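Local coordinates for AB hydrolase-1 domain-containing protein (Thermoplasma acidophilum DSM 1728, PDB 3BDI) that is probably a hydrolase of the alpha/beta hydrolase superfamily, ABHD14 family, with a substrate that is not established, at residues A[113-118]-A[141-146]; A[12-17]-A[74-79]. All blocks are in the same frame, centred on the assembly; numbering follows the deposited sequence.

How the contacts relate
Following the chain from the N terminus, contact 2 comes first. It brings the hairpin turn and strand start at 12-17 against the loop at 74-79, closing a long excursion that holds strands 28-33 and 57-62 and helix 48-53. Contact 1 opens only after contact 2 has closed, so the two lie in series and neither nest nor cross. The shorter loop of contact 1 runs from helix 109-120 through strand 125-131 to the short helix 140-143. Contact 2 thus ties one border of the sheet to a connecting loop, and contact 1 joins two helical elements. Their centres are about 22 Å apart, yet Met113 CE and Ile78 CG2 approach to 4.2 Å.

Contact 1 (A[113-118]-A[141-146]); sequences MVIMTT and GDMKKI
Helix 109-120, which follows what is probably the nucleophile elbow of this alpha/beta hydrolase fold, sets Ile115 and Thr118 against Met143 and Ile146, residues of the short helix 140-143 and the turn after it. The main touch is Ile115 CG2 on Met143 CG at 3.7 Å, with the selenium of this selenomethionine (SE) 4.0 Å from the same CG2. With Ile115 CG1 beside its backbone N (chi1 -73°), the CG2 methyl swings anti to that N and becomes the branch that meets Met143. The two side chains cross obliquely.

Further along the helix, the CG2 methyls of Thr118 and Ile146 meet at 4.1 Å, their side chains at about a right angle. Ile146 gets here through a type I turn from Met143 to Ile146, closed by Ile146 N bonding back to Met143 O at 3.1 Å; its CD1 makes a looser approach to Ile115 CG2.

Thr118 shows its methyl rather than its hydroxyl to Ile146 because OG1 is held by its own helix: it donates to Val114 O at 2.9 Å, tilted 24° from the carbonyl plane. Thr118 N reaches that oxygen from the opposite face, so two donors grip it. Ile128 of strand 125-131 touches both Thr118 and Ile146, while Tyr169 and Ile172 of helix 163-172 pack on Met143.

All four contacting residues are buried and the surfaces facing one another are apolar, which implies cohesion by shape and desolvation, with the threonine's polarity spent inside its helix.

Contact 2 (A[12-17]-A[74-79]); sequences NGTRVF and EKYGID
The Tyr76 ring meets Asn12 at its hydroxyl edge, where the ND2 of Asn12 lies near the ring plane, and carries Lys75 on one face, with Lys75 CG over the centre and 3.7 Å above the plane. Phe89 of helix 83-96 makes an edge-to-face contact with the ring as well. The Asn12 amide and the ring are turned 34° from one another.

Asn12 ND2 donates to Tyr76 OH at 3.1 Å, and the N-H...O angle of 170° makes the bond nearly straight. The acceptor lies almost exactly in the amide plane. Asn12 CB adds a close approach to the same OH, at 3.5 Å. Lys75, extended from a CG anti to its backbone N (chi1 -178°), runs on from the ring face until its CD comes 4.3 Å from Asn12 CB.

Nearer the CB end of the ring than the hydroxyl, Thr14 OG1 comes obliquely to within 4.0 Å of Tyr76 CD2. Its polar partner is Ser73 OG, which also bonds Tyr76 N, so Ser73 bridges the strand start to the tyrosine backbone. Asn12 and Gly13, whose backbone angles are close to those of a type I' turn, form the hairpin between strands 5-11 and 14-21.

Tyr76 OH has a second partner, Asp92 OD2 of helix 83-96. A phenylalanine here would probably keep the ring's packing but leave Asn12 ND2 and Asp92 without their shared hydroxyl, freeing the Asn12 amide to turn. Accepting from a neutral amide while paired with a carboxylate, the phenol is likely to donate its proton to Asp92, so one buried residue joins hairpin, loop and helix through polar bonds.

Contact 1 (A[113-118]-A[141-146])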
loop_
_atom_site.group_PDB
_atom_site.type_symbol
_atom_site.label_atom_id
_atom_site.label_comp_id
_atom_site.label_asym_id
_atom_site.label_seq_id
_atom_site.Cartn_x
_atom_site.Cartn_y
_atom_site.Cartn_z
HETATM N N MSE A 113 -3.471 1.093 6.764
HETATM C CA MSE A 113 -2.241 0.582 7.308
HETATM C C MSE A 113 -1.044 1.424 6.909
HETATM O O MSE A 113 -0.138 1.661 7.740
HETATM C CB MSE A 113 -2.018 -0.864 6.872
HETATM C CG MSE A 113 -3.023 -1.822 7.391
HETATM SE SE MSE A 113 -2.638 -3.618 6.800
HETATM C CE MSE A 113 -3.980 -4.495 7.864
ATOM N N VAL A 114 -0.975 1.815 5.627
ATOM C CA VAL A 114 0.200 2.583 5.199
ATOM C C VAL A 114 0.200 3.993 5.796
ATOM O O VAL A 114 1.286 4.537 6.080
ATOM C CB VAL A 114 0.372 2.650 3.690
ATOM C CG1 VAL A 114 0.566 1.257 3.137
ATOM C CG2 VAL A 114 -0.764 3.392 2.977
ATOM N N ILE A 115 -0.978 4.567 6.001
ATOM C CA ILE A 115 -1.052 5.868 6.709
ATOM C C ILE A 115 -0.494 5.700 8.132
ATOM O O ILE A 115 0.414 6.461 8.558
ATOM C CB ILE A 115 -2.479 6.462 6.632
ATOM C CG1 ILE A 115 -2.687 6.963 5.178
ATOM C CG2 ILE A 115 -2.697 7.611 7.655
ATOM C CD1 ILE A 115 -4.064 7.347 4.818
HETATM N N MSE A 116 -0.990 4.709 8.856
HETATM C CA MSE A 116 -0.524 4.496 10.201
HETATM C C MSE A 116 0.966 4.238 10.267
HETATM O O MSE A 116 1.666 4.731 11.179
HETATM C CB MSE A 116 -1.260 3.345 10.890
HETATM C CG MSE A 116 -0.814 3.134 12.363
HETATM SE SE MSE A 116 -1.221 4.651 13.535
HETATM C CE MSE A 116 -2.951 4.136 13.882
ATOM N N THR A 117 1.494 3.461 9.341
ATOM C CA THR A 117 2.935 3.231 9.295
ATOM C C THR A 117 3.742 4.530 9.120
ATOM O O THR A 117 4.797 4.702 9.741
ATOM C CB THR A 117 3.285 2.269 8.161
ATOM O OG1 THR A 117 2.531 1.068 8.344
ATOM C CG2 THR A 117 4.767 1.954 8.097
ATOM N N THR A 118 3.219 5.453 8.317
ATOM C CA THR A 118 3.883 6.759 8.126
ATOM C C THR A 118 3.795 7.623 9.379
ATOM O O THR A 118 4.757 8.311 9.699
ATOM C CB THR A 118 3.297 7.475 6.901
ATOM O OG1 THR A 118 3.330 6.585 5.772
ATOM C CG2 THR A 118 4.116 8.691 6.544
ATOM N N GLY A 141 -5.611 14.483 12.858
ATOM C CA GLY A 141 -4.694 15.407 13.509
ATOM C C GLY A 141 -3.257 14.952 13.315
ATOM O O GLY A 141 -2.339 15.769 13.268
ATOM N N ASP A 142 -3.046 13.646 13.142
ATOM C CA ASP A 142 -1.689 13.162 12.927
ATOM C C ASP A 142 -1.334 13.193 11.441
ATOM O O ASP A 142 -0.186 13.455 11.046
ATOM C CB ASP A 142 -1.586 11.732 13.467
ATOM C CG ASP A 142 -2.114 11.613 14.895
ATOM O OD1 ASP A 142 -1.322 11.890 15.816
ATOM O OD2 ASP A 142 -3.316 11.270 15.084
HETATM N N MSE A 143 -2.325 12.901 10.603
HETATM C CA MSE A 143 -2.173 12.970 9.170
HETATM C C MSE A 143 -1.764 14.345 8.736
HETATM O O MSE A 143 -1.031 14.468 7.777
HETATM C CB MSE A 143 -3.461 12.561 8.447
HETATM C CG MSE A 143 -3.696 11.063 8.491
HETATM SE SE MSE A 143 -5.430 10.493 7.819
HETATM C CE MSE A 143 -5.951 11.862 6.709
ATOM N N LYS A 144 -2.217 15.398 9.441
ATOM C CA LYS A 144 -1.799 16.733 9.059
ATOM C C LYS A 144 -0.285 16.913 9.073
ATOM O O LYS A 144 0.219 17.783 8.327
ATOM C CB LYS A 144 -2.518 17.848 9.859
ATOM C CG LYS A 144 -2.073 18.080 11.256
ATOM C CD LYS A 144 -2.866 19.255 11.904
ATOM C CE LYS A 144 -2.428 19.488 13.326
ATOM N NZ LYS A 144 -2.944 20.768 13.919
ATOM N N LYS A 145 0.412 16.062 9.828
ATOM C CA LYS A 145 1.861 16.095 9.974
ATOM C C LYS A 145 2.662 15.392 8.874
ATOM O O LYS A 145 3.867 15.637 8.732
ATOM C CB LYS A 145 2.248 15.536 11.339
ATOM N N ILE A 146 2.013 14.541 8.089
ATOM C CA ILE A 146 2.736 13.779 7.063
ATOM C C ILE A 146 3.481 14.671 6.085
ATOM O O ILE A 146 2.903 15.545 5.428
ATOM C CB ILE A 146 1.768 12.807 6.295
ATOM C CG1 ILE A 146 1.265 11.731 7.263
ATOM C CG2 ILE A 146 2.437 12.136 5.120
ATOM C CD1 ILE A 146 0.036 10.923 6.710
#

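Contact 2 (A[12-17]-A[74-79])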
loop_
_atom_site.group_PDB
_atom_site.type_symbol
_atom_site.label_atom_id
_atom_site.label_comp_id
_atom_site.label_asym_id
_atom_site.label_seq_id
_atom_site.Cartn_x
_atom_site.Cartn_y
_atom_site.Cartn_z
ATOM N N ASN A 12 9.090 -12.375 12.183
ATOM C CA ASN A 12 9.049 -12.543 13.637
ATOM C C ASN A 12 8.110 -13.624 14.100
ATOM O O ASN A 12 7.376 -13.454 15.061
ATOM C CB ASN A 12 8.779 -11.216 14.340
ATOM C CG ASN A 12 9.915 -10.257 14.169
ATOM O OD1 ASN A 12 11.078 -10.622 14.394
ATOM N ND2 ASN A 12 9.624 -9.055 13.748
ATOM N N GLY A 13 8.163 -14.763 13.431
ATOM C CA GLY A 13 7.428 -15.940 13.878
ATOM C C GLY A 13 6.120 -16.190 13.129
ATOM O O GLY A 13 5.481 -17.219 13.328
ATOM N N THR A 14 5.749 -15.266 12.253
ATOM C CA THR A 14 4.541 -15.422 11.433
ATOM C C THR A 14 4.941 -15.749 10.015
ATOM O O THR A 14 5.735 -15.002 9.400
ATOM C CB THR A 14 3.695 -14.149 11.480
ATOM O OG1 THR A 14 3.235 -13.964 12.818
ATOM C CG2 THR A 14 2.453 -14.248 10.553
ATOM N N ARG A 15 4.373 -16.827 9.481
ATOM C CA ARG A 15 4.644 -17.270 8.126
ATOM C C ARG A 15 3.834 -16.496 7.080
ATOM O O ARG A 15 2.635 -16.719 6.918
ATOM C CB ARG A 15 4.402 -18.778 8.012
ATOM C CG ARG A 15 4.817 -19.437 6.704
ATOM C CD ARG A 15 4.463 -20.862 6.725
ATOM N NE ARG A 15 4.889 -21.634 5.565
ATOM C CZ ARG A 15 4.096 -21.996 4.561
ATOM N NH1 ARG A 15 2.844 -21.631 4.483
ATOM N NH2 ARG A 15 4.623 -22.750 3.591
ATOM N N VAL A 16 4.499 -15.586 6.386
ATOM C CA VAL A 16 3.892 -14.631 5.484
ATOM C C VAL A 16 4.143 -15.054 4.048
ATOM O O VAL A 16 5.290 -15.282 3.670
ATOM C CB VAL A 16 4.492 -13.234 5.745
ATOM C CG1 VAL A 16 3.995 -12.215 4.733
ATOM C CG2 VAL A 16 4.124 -12.808 7.150
ATOM N N PHE A 17 3.088 -15.142 3.251
ATOM C CA PHE A 17 3.223 -15.297 1.812
ATOM C C PHE A 17 3.517 -13.947 1.187
ATOM O O PHE A 17 2.904 -12.946 1.522
ATOM C CB PHE A 17 1.927 -15.832 1.204
ATOM C CG PHE A 17 1.959 -15.943 -0.303
ATOM C CD1 PHE A 17 2.737 -16.911 -0.894
ATOM C CD2 PHE A 17 1.203 -15.101 -1.125
ATOM C CE1 PHE A 17 2.816 -17.008 -2.253
ATOM C CE2 PHE A 17 1.249 -15.197 -2.492
ATOM C CZ PHE A 17 2.054 -16.196 -3.066
ATOM N N GLU A 74 -0.698 -13.520 16.389
ATOM C CA GLU A 74 -0.990 -12.775 17.597
ATOM C C GLU A 74 -0.363 -11.408 17.566
ATOM O O GLU A 74 -0.998 -10.450 18.001
ATOM C CB GLU A 74 -0.507 -13.520 18.847
ATOM C CG GLU A 74 -1.260 -14.813 19.081
ATOM C CD GLU A 74 -0.697 -15.649 20.187
ATOM O OE1 GLU A 74 -0.350 -15.101 21.244
ATOM O OE2 GLU A 74 -0.576 -16.882 20.003
ATOM N N LYS A 75 0.880 -11.312 17.105
ATOM C CA LYS A 75 1.608 -10.038 17.104
ATOM C C LYS A 75 1.007 -9.003 16.124
ATOM O O LYS A 75 0.959 -7.774 16.409
ATOM C CB LYS A 75 3.071 -10.326 16.716
ATOM C CG LYS A 75 4.006 -9.141 16.707
ATOM C CD LYS A 75 5.449 -9.576 16.485
ATOM C CE LYS A 75 6.366 -8.371 16.453
ATOM N NZ LYS A 75 6.601 -7.820 17.849
ATOM N N TYR A 76 0.580 -9.480 14.948
ATOM C CA TYR A 76 0.189 -8.601 13.842
ATOM C C TYR A 76 -1.268 -8.648 13.511
ATOM O O TYR A 76 -1.725 -7.886 12.659
ATOM C CB TYR A 76 0.993 -8.978 12.589
ATOM C CG TYR A 76 2.506 -8.873 12.775
ATOM C CD1 TYR A 76 3.102 -7.674 13.161
ATOM C CD2 TYR A 76 3.351 -9.969 12.504
ATOM C CE1 TYR A 76 4.469 -7.594 13.332
ATOM C CE2 TYR A 76 4.710 -9.883 12.675
ATOM C CZ TYR A 76 5.272 -8.691 13.049
ATOM O OH TYR A 76 6.655 -8.627 13.186
ATOM N N GLY A 77 -2.034 -9.530 14.133
ATOM C CA GLY A 77 -3.417 -9.730 13.726
ATOM C C GLY A 77 -4.221 -8.476 13.945
ATOM O O GLY A 77 -3.971 -7.716 14.894
ATOM N N ILE A 78 -5.189 -8.249 13.059
ATOM C CA ILE A 78 -6.028 -7.045 13.142
ATOM C C ILE A 78 -7.453 -7.375 13.553
ATOM O O ILE A 78 -8.307 -6.485 13.506
ATOM C CB ILE A 78 -5.932 -6.110 11.898
ATOM C CG1 ILE A 78 -6.181 -6.867 10.612
ATOM C CG2 ILE A 78 -4.563 -5.379 11.877
ATOM C CD1 ILE A 78 -7.574 -7.225 10.426
ATOM N N ASP A 79 -7.693 -8.583 14.061
ATOM C CA ASP A 79 -9.025 -8.975 14.540
ATOM C C ASP A 79 -9.624 -7.998 15.542
ATOM O O ASP A 79 -10.843 -7.847 15.551
ATOM C CB ASP A 79 -8.990 -10.311 15.278
ATOM C CG ASP A 79 -8.580 -11.457 14.409
ATOM O OD1 ASP A 79 -8.780 -11.376 13.178
ATOM O OD2 ASP A 79 -8.076 -12.457 14.980
#